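Side-chain contacts in phospholipase C beta (Meleagris gallopavo, PDB 1JAD), which belongs to the beta class of phospholipases C, represented here by a C-terminal fragment that folds into a long, dimeric three-helix coiled coil: residues Ala111-Leu116 with Arg206-Lys211; Ala22-Met27 with Arg118-Ala123; Met85-Leu90 with Gln235-Asn240; Lys39-Leu44 with Glu103-Glu108. All coordinates share one frame; numbering follows the deposited sequence.

Interaction 1 of 4, residues Ala111-Leu116 with Arg206-Lys211; sequences AKITEL and RAIQEK
T114 and I208 mark the closest backbone approach between two antiparallel helical turns, with their CA atoms 7.9 Å apart. The turns belong to helices 75-155 and 161-245, the two long arms of an antiparallel coiled coil, and this contact sits near the chain's centre. An interface between such helices is made by apolar side chains aimed inward, and here I113 and I208 do the work. The methyl CG2 of I113 lies 3.4 Å from CD1 of I208 and 3.9 Å from CG1 of I208, so a branch of one isoleucine meets the end of the other obliquely. In I113, CG1 lies beside the backbone nitrogen (chi1 -80°), which leaves CG2 anti to it and facing I208, whereas I208 reaches over with its longer arm, extended at chi2 (172°). L21, L24 and F30 close over I113 from the N-terminal part of the chain, widening the core. T114 touches I208 more loosely, OG1 to CG2 at 4.4 Å, and its hydroxyl is hydrogen-bonded to the carbonyl of T110. On the same helix, NZ of K112 forms a salt bridge with OE2 of E115 at 3.2 Å, on the syn side and 27° out of the carboxylate plane.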
# COMPACT_ATOMS: atom_id res chain seq x y z
N ALA A 111 -3.93 -8.90 -4.29
CA ALA A 111 -3.51 -9.10 -2.91
C ALA A 111 -2.09 -9.65 -2.87
O ALA A 111 -1.24 -9.14 -2.14
CB ALA A 111 -4.45 -10.05 -2.21
N LYS A 112 -1.85 -10.68 -3.67
CA LYS A 112 -0.54 -11.30 -3.71
C LYS A 112 0.53 -10.32 -4.19
O LYS A 112 1.45 -9.99 -3.45
CB LYS A 112 -0.55 -12.54 -4.61
CG LYS A 112 0.57 -13.52 -4.30
CD LYS A 112 0.47 -13.93 -2.83
CE LYS A 112 1.50 -14.99 -2.42
NZ LYS A 112 1.33 -15.33 -0.97
N ILE A 113 0.40 -9.86 -5.43
CA ILE A 113 1.39 -8.93 -5.96
C ILE A 113 1.55 -7.70 -5.09
O ILE A 113 2.66 -7.21 -4.92
CB ILE A 113 1.08 -8.51 -7.41
CG1 ILE A 113 1.56 -9.61 -8.36
CG2 ILE A 113 1.78 -7.21 -7.75
CD1 ILE A 113 1.54 -9.22 -9.82
N THR A 114 0.45 -7.20 -4.52
CA THR A 114 0.58 -6.03 -3.66
C THR A 114 1.46 -6.40 -2.48
O THR A 114 2.18 -5.56 -1.93
CB THR A 114 -0.78 -5.56 -3.17
OG1 THR A 114 -1.49 -4.95 -4.26
CG2 THR A 114 -0.63 -4.56 -2.04
N GLU A 115 1.43 -7.68 -2.11
CA GLU A 115 2.25 -8.19 -1.02
C GLU A 115 3.72 -8.07 -1.42
O GLU A 115 4.47 -7.30 -0.82
CB GLU A 115 1.91 -9.66 -0.75
CG GLU A 115 2.99 -10.42 0.03
CD GLU A 115 2.67 -11.90 0.23
OE1 GLU A 115 3.58 -12.65 0.63
OE2 GLU A 115 1.51 -12.31 -0.00
N LEU A 116 4.11 -8.84 -2.43
CA LEU A 116 5.49 -8.84 -2.92
C LEU A 116 6.03 -7.42 -3.10
O LEU A 116 7.08 -7.07 -2.56
CB LEU A 116 5.55 -9.60 -4.25
CG LEU A 116 4.94 -11.01 -4.25
CD1 LEU A 116 4.93 -11.57 -5.68
CD2 LEU A 116 5.72 -11.92 -3.31
N ARG A 206 -0.84 1.42 -9.13
CA ARG A 206 -1.84 1.81 -10.11
C ARG A 206 -1.82 0.87 -11.31
O ARG A 206 -2.86 0.48 -11.81
CB ARG A 206 -1.57 3.27 -10.52
CG ARG A 206 -2.61 3.89 -11.41
CD ARG A 206 -2.68 5.42 -11.22
NE ARG A 206 -1.50 6.16 -11.67
CZ ARG A 206 -0.37 6.32 -11.00
NH1 ARG A 206 -0.21 5.79 -9.79
NH2 ARG A 206 0.62 7.03 -11.53
N ALA A 207 -0.64 0.47 -11.77
CA ALA A 207 -0.59 -0.45 -12.90
C ALA A 207 -1.31 -1.75 -12.51
O ALA A 207 -2.10 -2.31 -13.28
CB ALA A 207 0.86 -0.74 -13.28
N ILE A 208 -1.04 -2.20 -11.29
CA ILE A 208 -1.63 -3.42 -10.74
C ILE A 208 -3.15 -3.40 -10.70
O ILE A 208 -3.80 -4.36 -11.14
CB ILE A 208 -1.10 -3.66 -9.30
CG1 ILE A 208 0.41 -3.89 -9.35
CG2 ILE A 208 -1.86 -4.80 -8.63
CD1 ILE A 208 1.08 -3.94 -8.00
N GLN A 209 -3.71 -2.32 -10.18
CA GLN A 209 -5.16 -2.18 -10.08
C GLN A 209 -5.77 -2.13 -11.48
O GLN A 209 -6.91 -2.56 -11.70
CB GLN A 209 -5.50 -0.91 -9.31
CG GLN A 209 -4.85 -0.88 -7.95
CD GLN A 209 -5.00 0.46 -7.26
OE1 GLN A 209 -4.68 1.50 -7.83
NE2 GLN A 209 -5.47 0.43 -6.02
N GLU A 210 -4.99 -1.61 -12.41
CA GLU A 210 -5.39 -1.49 -13.79
C GLU A 210 -5.48 -2.91 -14.37
O GLU A 210 -6.40 -3.24 -15.11
CB GLU A 210 -4.34 -0.65 -14.52
CG GLU A 210 -4.69 -0.20 -15.90
CD GLU A 210 -3.61 0.71 -16.46
OE1 GLU A 210 -3.34 1.76 -15.83
OE2 GLU A 210 -3.03 0.36 -17.51
N LYS A 211 -4.51 -3.75 -14.00
CA LYS A 211 -4.49 -5.13 -14.45
C LYS A 211 -5.76 -5.83 -13.92
O LYS A 211 -6.53 -6.42 -14.69
CB LYS A 211 -3.24 -5.83 -13.92
CG LYS A 211 -3.18 -7.34 -14.09
CD LYS A 211 -3.21 -7.76 -15.55
CE LYS A 211 -3.08 -9.28 -15.68
NZ LYS A 211 -3.24 -9.78 -17.08

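Interaction 2 of 4, residues Ala22-Met27 with Arg118-Ala123; sequences AELQQM and REKQIA
L24 and K120 face one another with their CA atoms 10.2 Å apart, where the short helix 21-24 runs out into a type I turn, L24 to M27, beside one turn of the long helix 75-155. At that spacing only side chains can bridge the gap, and three of them do. M27, a selenomethionine at the N-cap position of helix 28-64, and K120 reach toward each other tip to tip. CE of K120 stands 3.8 Å from the terminal methyl CE of M27 and equally 3.8 Å from its selenium. The bend at chi3 (64°) turns the methyl of M27 back so that it and the selenium can both lie against this one methylene. K120 stays extended as far as CE and bends at chi4 (-55°), which sets NZ farther than CE from both the methyl and the selenium. Lower down the same chain, CD of K120 lies 4.3 Å from CD2 of L24. L24 itself is buried, lying against I113 and A117 of helix 75-155 and N204 of helix 161-245. M27 packs on L116, one helical turn before K120. The N-terminal turn thus packs against the side of the coiled coil. Chemically the contact is dispersive: the lysine contributes its methylenes rather than its charge, although the ammonium next to CE may polarise the selenium slightly.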
# COMPACT_ATOMS: atom_id res chain seq x y z
N ALA A 22 6.05 -6.42 -14.46
CA ALA A 22 6.62 -7.53 -15.21
C ALA A 22 7.50 -8.40 -14.33
O ALA A 22 7.42 -9.63 -14.38
CB ALA A 22 7.43 -7.01 -16.39
N GLU A 23 8.36 -7.76 -13.54
CA GLU A 23 9.25 -8.49 -12.65
C GLU A 23 8.47 -9.29 -11.60
O GLU A 23 8.81 -10.43 -11.29
CB GLU A 23 10.20 -7.52 -11.95
CG GLU A 23 11.12 -6.77 -12.90
CD GLU A 23 12.07 -5.83 -12.18
OE1 GLU A 23 12.80 -6.29 -11.27
OE2 GLU A 23 12.10 -4.64 -12.54
N LEU A 24 7.41 -8.67 -11.08
CA LEU A 24 6.56 -9.28 -10.06
C LEU A 24 5.69 -10.44 -10.54
O LEU A 24 5.42 -11.37 -9.78
CB LEU A 24 5.67 -8.20 -9.44
CG LEU A 24 6.46 -7.08 -8.75
CD1 LEU A 24 5.52 -6.00 -8.24
CD2 LEU A 24 7.26 -7.67 -7.61
N GLN A 25 5.23 -10.37 -11.79
CA GLN A 25 4.38 -11.41 -12.37
C GLN A 25 5.17 -12.67 -12.70
O GLN A 25 4.63 -13.61 -13.28
CB GLN A 25 3.72 -10.91 -13.65
CG GLN A 25 2.75 -9.77 -13.47
CD GLN A 25 2.31 -9.18 -14.80
OE1 GLN A 25 1.50 -8.26 -14.84
NE2 GLN A 25 2.84 -9.71 -15.89
N GLN A 26 6.45 -12.68 -12.35
CA GLN A 26 7.29 -13.83 -12.64
C GLN A 26 7.83 -14.51 -11.38
O GLN A 26 8.37 -15.60 -11.45
CB GLN A 26 8.46 -13.40 -13.53
CG GLN A 26 8.02 -12.67 -14.79
CD GLN A 26 6.96 -13.44 -15.57
OE1 GLN A 26 7.17 -14.59 -15.95
NE2 GLN A 26 5.82 -12.80 -15.80
N MSE A 27 7.68 -13.86 -10.23
CA MSE A 27 8.15 -14.44 -8.98
C MSE A 27 7.45 -15.79 -8.72
O MSE A 27 6.32 -16.00 -9.16
CB MSE A 27 7.91 -13.47 -7.81
CG MSE A 27 8.60 -12.12 -7.99
SE MSE A 27 8.47 -10.98 -6.57
CE MSE A 27 9.35 -11.89 -5.29
N ARG A 118 4.92 -4.54 -1.90
CA ARG A 118 5.02 -3.93 -0.58
C ARG A 118 6.34 -4.23 0.12
O ARG A 118 6.98 -3.34 0.67
CB ARG A 118 3.88 -4.41 0.32
CG ARG A 118 2.76 -3.41 0.55
CD ARG A 118 3.23 -2.19 1.35
NE ARG A 118 2.11 -1.37 1.81
CZ ARG A 118 1.18 -0.84 1.02
NH1 ARG A 118 1.22 -1.04 -0.30
NH2 ARG A 118 0.21 -0.11 1.55
N GLU A 119 6.75 -5.50 0.10
CA GLU A 119 7.99 -5.89 0.77
C GLU A 119 9.23 -5.24 0.17
O GLU A 119 10.09 -4.74 0.89
CB GLU A 119 8.13 -7.41 0.76
CG GLU A 119 9.37 -7.91 1.47
CD GLU A 119 9.46 -9.41 1.48
OE1 GLU A 119 9.37 -10.01 0.38
OE2 GLU A 119 9.62 -10.00 2.57
N LYS A 120 9.32 -5.26 -1.15
CA LYS A 120 10.46 -4.68 -1.83
C LYS A 120 10.48 -3.17 -1.63
O LYS A 120 11.51 -2.59 -1.30
CB LYS A 120 10.41 -5.04 -3.31
CG LYS A 120 10.53 -6.55 -3.54
CD LYS A 120 10.64 -6.92 -5.00
CE LYS A 120 10.94 -8.41 -5.13
NZ LYS A 120 12.17 -8.79 -4.36
N GLN A 121 9.32 -2.54 -1.81
CA GLN A 121 9.21 -1.10 -1.66
C GLN A 121 9.65 -0.62 -0.28
O GLN A 121 10.19 0.48 -0.14
CB GLN A 121 7.78 -0.67 -1.98
CG GLN A 121 7.39 -1.06 -3.39
CD GLN A 121 5.97 -0.69 -3.74
OE1 GLN A 121 5.54 -0.84 -4.89
NE2 GLN A 121 5.22 -0.21 -2.76
N ILE A 122 9.42 -1.45 0.73
CA ILE A 122 9.84 -1.10 2.08
C ILE A 122 11.36 -1.17 2.14
O ILE A 122 12.01 -0.31 2.73
CB ILE A 122 9.24 -2.05 3.14
CG1 ILE A 122 7.75 -1.73 3.33
CG2 ILE A 122 9.99 -1.91 4.46
CD1 ILE A 122 7.49 -0.33 3.90
N ALA A 123 11.92 -2.21 1.51
CA ALA A 123 13.36 -2.40 1.50
C ALA A 123 14.05 -1.27 0.74
O ALA A 123 15.14 -0.86 1.10
CB ALA A 123 13.70 -3.73 0.88

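Interaction 3 of 4, residues Met85-Leu90 with Gln235-Asn240; sequences MELIHL and QEMVKN
Q235 begins the turn that brings M237 and V238 onto L87, their shared partner. The CA atoms of Q235 and L87 are the nearest pair across the contact, at 9.1 Å, but the side chain of Q235 points past the leucine and packs on E84. M237, a selenomethionine, makes the tightest approach: its methyl CE is 3.2 Å from CD1 of L87, 3.8 Å from CD2 and 4.1 Å from CG, so that it sits against the whole fork of the leucine. A bent chain delivers the methyl there. CG is anti to the backbone nitrogen, then an unstaggered chi2 (-94°) and a folded chi3 (-68°) carry CE round toward helix 75-155. The spacing of M237 CE and L87 CD1 is shorter than a normal methyl contact, and its exact value is doubtful. The setting is one layer of the three-helix coiled coil, about 40 Å from the centre of the chain. Helix 28-64 supplies its third side, with L55 against L87 and R52 against M237, while E86 on the flank is hydrogen-bonded to the hydroxyl of Y59. V238, the next residue, is buried and reaches the same leucine methyl from a direction roughly at right angles to that of the selenomethionine methyl. Its CG2, the branch placed anti to the carbonyl carbon, comes 3.7 Å from CD1 of L87, and the valine also packs on L83 and E84.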
# COMPACT_ATOMS: atom_id res chain seq x y z
N MSE A 85 -35.28 -25.80 -20.08
CA MSE A 85 -35.21 -24.74 -19.09
C MSE A 85 -34.30 -25.07 -17.91
O MSE A 85 -33.70 -24.17 -17.32
CB MSE A 85 -36.62 -24.39 -18.59
CG MSE A 85 -36.71 -23.03 -17.88
SE MSE A 85 -36.12 -21.61 -18.91
CE MSE A 85 -37.18 -21.79 -20.42
N GLU A 86 -34.18 -26.35 -17.55
CA GLU A 86 -33.30 -26.72 -16.46
C GLU A 86 -31.85 -26.65 -16.92
O GLU A 86 -30.93 -26.47 -16.11
CB GLU A 86 -33.61 -28.12 -15.94
CG GLU A 86 -34.84 -28.16 -15.04
CD GLU A 86 -35.07 -29.54 -14.45
OE1 GLU A 86 -34.12 -30.11 -13.86
OE2 GLU A 86 -36.20 -30.06 -14.57
N LEU A 87 -31.64 -26.80 -18.22
CA LEU A 87 -30.30 -26.69 -18.78
C LEU A 87 -29.98 -25.21 -18.85
O LEU A 87 -28.89 -24.79 -18.50
CB LEU A 87 -30.22 -27.33 -20.17
CG LEU A 87 -30.25 -28.86 -20.19
CD1 LEU A 87 -30.28 -29.34 -21.64
CD2 LEU A 87 -29.03 -29.42 -19.46
N ILE A 88 -30.94 -24.41 -19.31
CA ILE A 88 -30.74 -22.97 -19.38
C ILE A 88 -30.34 -22.47 -17.99
O ILE A 88 -29.31 -21.82 -17.83
CB ILE A 88 -32.01 -22.23 -19.82
CG1 ILE A 88 -32.33 -22.55 -21.29
CG2 ILE A 88 -31.83 -20.73 -19.63
CD1 ILE A 88 -31.33 -21.98 -22.25
N HIS A 89 -31.17 -22.77 -16.99
CA HIS A 89 -30.87 -22.34 -15.63
C HIS A 89 -29.52 -22.85 -15.18
O HIS A 89 -28.76 -22.12 -14.54
CB HIS A 89 -31.96 -22.79 -14.66
CG HIS A 89 -33.22 -21.98 -14.77
ND1 HIS A 89 -34.29 -22.16 -13.92
CD2 HIS A 89 -33.56 -20.98 -15.61
CE1 HIS A 89 -35.25 -21.30 -14.24
NE2 HIS A 89 -34.83 -20.57 -15.26
N LEU A 90 -29.20 -24.09 -15.52
CA LEU A 90 -27.90 -24.64 -15.14
C LEU A 90 -26.79 -23.81 -15.80
O LEU A 90 -25.74 -23.57 -15.20
CB LEU A 90 -27.75 -26.09 -15.61
CG LEU A 90 -26.35 -26.63 -15.34
CD1 LEU A 90 -26.08 -26.57 -13.85
CD2 LEU A 90 -26.22 -28.04 -15.87
N GLN A 235 -30.82 -25.93 -26.83
CA GLN A 235 -31.88 -26.44 -27.69
C GLN A 235 -31.30 -27.46 -28.66
O GLN A 235 -31.96 -28.45 -29.00
CB GLN A 235 -32.55 -25.30 -28.45
CG GLN A 235 -33.19 -24.26 -27.55
CD GLN A 235 -33.88 -23.15 -28.33
OE1 GLN A 235 -33.27 -22.50 -29.17
NE2 GLN A 235 -35.16 -22.93 -28.04
N GLU A 236 -30.07 -27.22 -29.10
CA GLU A 236 -29.38 -28.13 -30.01
C GLU A 236 -28.95 -29.39 -29.27
O GLU A 236 -29.32 -30.49 -29.65
CB GLU A 236 -28.15 -27.46 -30.64
CG GLU A 236 -28.45 -26.29 -31.56
CD GLU A 236 -27.20 -25.76 -32.26
OE1 GLU A 236 -26.24 -25.37 -31.56
OE2 GLU A 236 -27.18 -25.74 -33.51
N MSE A 237 -28.16 -29.21 -28.21
CA MSE A 237 -27.68 -30.34 -27.42
C MSE A 237 -28.85 -31.27 -27.05
O MSE A 237 -28.67 -32.48 -26.89
CB MSE A 237 -26.96 -29.84 -26.16
CG MSE A 237 -26.33 -30.93 -25.29
SE MSE A 237 -27.36 -31.55 -23.92
CE MSE A 237 -27.41 -30.10 -22.88
N VAL A 238 -30.04 -30.69 -26.93
CA VAL A 238 -31.24 -31.47 -26.61
C VAL A 238 -31.68 -32.24 -27.85
O VAL A 238 -31.95 -33.44 -27.78
CB VAL A 238 -32.41 -30.56 -26.15
CG1 VAL A 238 -33.66 -31.40 -25.92
CG2 VAL A 238 -32.03 -29.84 -24.87
N LYS A 239 -31.77 -31.54 -28.98
CA LYS A 239 -32.16 -32.15 -30.25
C LYS A 239 -31.34 -33.43 -30.45
O LYS A 239 -31.89 -34.50 -30.72
CB LYS A 239 -31.90 -31.17 -31.40
CG LYS A 239 -32.38 -31.63 -32.75
CD LYS A 239 -32.03 -30.61 -33.83
CE LYS A 239 -32.55 -29.22 -33.48
NZ LYS A 239 -34.03 -29.20 -33.30
N ASN A 240 -30.02 -33.30 -30.31
CA ASN A 240 -29.12 -34.44 -30.44
C ASN A 240 -29.50 -35.48 -29.40
O ASN A 240 -29.43 -36.69 -29.64
CB ASN A 240 -27.67 -34.02 -30.20
CG ASN A 240 -27.08 -33.23 -31.36
OD1 ASN A 240 -27.63 -32.21 -31.78
ND2 ASN A 240 -25.93 -33.68 -31.86

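Interaction 4 of 4, residues Lys39-Leu44 with Glu103-Glu108; sequences KELKEL and EQHATE
E40 extends from helix 28-64 alongside the imidazole of H105 on the antiparallel helix 75-155, another pair of neighbours in the three-helix coiled coil. Its CB already lies 4.1 Å from CE1 of H105. With CG beside the backbone nitrogen and the chain straight beyond it (chi2 174°), CD arrives 3.8 Å from CE1 of H105, at the ring edge. OE1 of E40 comes closest, 3.4 Å from CE1 of H105, the carboxylate being turned 61° from the ring. The same oxygen accepts a hydrogen bond from a water at 2.7 Å and forms a salt bridge with R101; the water also donates to OE2 of E108. Farther round the ring edge, CD2 of L41 packs 3.6 Å from NE2 of H105. On its own helix H105 is fixed by ND1, which donates to OE1 of E108 at 2.8 Å, nearly straight at 162° and close to the ring plane. Q37 adds a second hydrogen bond to that oxygen. The bond from ND1 restrains the rotation of the imidazole. The E108 carboxylate on ND1, with E40 close by, would probably favour a positively charged ring, an effect likely tempered by the arginine that shares E40 and by the leucine methyl against NE2.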
# COMPACT_ATOMS: atom_id res chain seq x y z
N LYS A 39 -6.33 -24.39 -11.49
CA LYS A 39 -6.77 -25.71 -11.07
C LYS A 39 -8.23 -25.57 -10.68
O LYS A 39 -9.07 -26.40 -11.02
CB LYS A 39 -5.96 -26.19 -9.87
CG LYS A 39 -4.50 -26.50 -10.18
CD LYS A 39 -4.38 -27.74 -11.07
CE LYS A 39 -4.94 -28.98 -10.37
NZ LYS A 39 -4.23 -29.29 -9.09
N GLU A 40 -8.53 -24.50 -9.95
CA GLU A 40 -9.88 -24.22 -9.50
C GLU A 40 -10.86 -24.07 -10.66
O GLU A 40 -12.02 -24.46 -10.56
CB GLU A 40 -9.91 -22.95 -8.64
CG GLU A 40 -9.25 -23.08 -7.28
CD GLU A 40 -9.18 -21.75 -6.54
OE1 GLU A 40 -10.21 -21.03 -6.50
OE2 GLU A 40 -8.11 -21.42 -5.98
N LEU A 41 -10.40 -23.50 -11.77
CA LEU A 41 -11.26 -23.31 -12.93
C LEU A 41 -11.62 -24.63 -13.61
O LEU A 41 -12.71 -24.76 -14.17
CB LEU A 41 -10.59 -22.39 -13.96
CG LEU A 41 -10.33 -20.93 -13.61
CD1 LEU A 41 -9.77 -20.21 -14.84
CD2 LEU A 41 -11.63 -20.26 -13.17
N LYS A 42 -10.72 -25.61 -13.57
CA LYS A 42 -10.98 -26.91 -14.19
C LYS A 42 -11.91 -27.74 -13.32
O LYS A 42 -12.71 -28.53 -13.83
CB LYS A 42 -9.67 -27.65 -14.45
CG LYS A 42 -8.79 -26.95 -15.47
CD LYS A 42 -7.48 -27.69 -15.71
CE LYS A 42 -6.60 -26.91 -16.69
NZ LYS A 42 -5.29 -27.59 -16.93
N GLU A 43 -11.81 -27.56 -12.00
CA GLU A 43 -12.65 -28.27 -11.06
C GLU A 43 -14.09 -27.80 -11.22
O GLU A 43 -15.03 -28.61 -11.20
CB GLU A 43 -12.18 -28.01 -9.63
CG GLU A 43 -10.77 -28.53 -9.37
CD GLU A 43 -10.25 -28.14 -7.99
OE1 GLU A 43 -10.93 -28.47 -6.99
OE2 GLU A 43 -9.17 -27.51 -7.91
N LEU A 44 -14.27 -26.49 -11.38
CA LEU A 44 -15.60 -25.91 -11.59
C LEU A 44 -16.17 -26.48 -12.88
O LEU A 44 -17.36 -26.74 -12.98
CB LEU A 44 -15.52 -24.39 -11.71
CG LEU A 44 -15.26 -23.53 -10.48
CD1 LEU A 44 -15.08 -22.07 -10.90
CD2 LEU A 44 -16.42 -23.66 -9.50
N GLU A 103 -13.26 -13.18 -11.24
CA GLU A 103 -13.07 -11.94 -10.51
C GLU A 103 -12.45 -12.18 -9.14
O GLU A 103 -11.65 -11.37 -8.66
CB GLU A 103 -14.41 -11.21 -10.38
CG GLU A 103 -14.97 -10.82 -11.73
CD GLU A 103 -16.17 -9.92 -11.64
OE1 GLU A 103 -16.02 -8.80 -11.11
OE2 GLU A 103 -17.26 -10.34 -12.08
N GLN A 104 -12.78 -13.31 -8.52
CA GLN A 104 -12.23 -13.65 -7.22
C GLN A 104 -10.73 -13.86 -7.42
O GLN A 104 -9.92 -13.48 -6.56
CB GLN A 104 -12.87 -14.94 -6.69
CG GLN A 104 -12.94 -15.07 -5.18
CD GLN A 104 -11.72 -14.54 -4.47
OE1 GLN A 104 -11.53 -13.32 -4.38
NE2 GLN A 104 -10.88 -15.44 -3.96
N HIS A 105 -10.35 -14.46 -8.55
CA HIS A 105 -8.93 -14.68 -8.84
C HIS A 105 -8.25 -13.33 -9.05
O HIS A 105 -7.09 -13.13 -8.68
CB HIS A 105 -8.74 -15.53 -10.11
CG HIS A 105 -9.17 -16.96 -9.98
ND1 HIS A 105 -8.89 -17.73 -8.87
CD2 HIS A 105 -9.78 -17.78 -10.86
CE1 HIS A 105 -9.31 -18.96 -9.07
NE2 HIS A 105 -9.86 -19.02 -10.27
N ALA A 106 -8.98 -12.39 -9.65
CA ALA A 106 -8.45 -11.05 -9.87
C ALA A 106 -8.11 -10.40 -8.52
O ALA A 106 -7.05 -9.80 -8.35
CB ALA A 106 -9.46 -10.21 -10.66
N THR A 107 -9.02 -10.52 -7.56
CA THR A 107 -8.77 -9.95 -6.24
C THR A 107 -7.63 -10.69 -5.52
O THR A 107 -6.98 -10.13 -4.63
CB THR A 107 -10.06 -9.98 -5.37
OG1 THR A 107 -11.03 -9.10 -5.94
CG2 THR A 107 -9.77 -9.56 -3.94
N GLU A 108 -7.37 -11.93 -5.90
CA GLU A 108 -6.31 -12.71 -5.26
C GLU A 108 -4.94 -12.33 -5.79
O GLU A 108 -3.97 -12.32 -5.04
CB GLU A 108 -6.53 -14.21 -5.48
CG GLU A 108 -7.85 -14.76 -4.91
CD GLU A 108 -8.07 -16.23 -5.24
OE1 GLU A 108 -8.11 -16.57 -6.45
OE2 GLU A 108 -8.22 -17.04 -4.31
O HOH W 1 -10.50 -18.78 -5.01

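Overall arrangement
From the N terminus, residues 22-27 open interaction 2, and 39-44 then open interaction 4, which closes first, at 103-108, and nests inside the loop that interaction 2 completes at 118-123. Interaction 3 opens at 85-90, before either has closed, and ends only at 235-240, so it crosses both. Interaction 1, from 111-116 to 206-211, is nested within interaction 3, follows interaction 4 in series and crosses interaction 2, which it touches directly. Helix 75-155 takes part in all four: it is tied to helix 161-245 at two levels whose centres are 40 Å apart, to helix 28-64 between them, and to the short N-terminal helix near the middle.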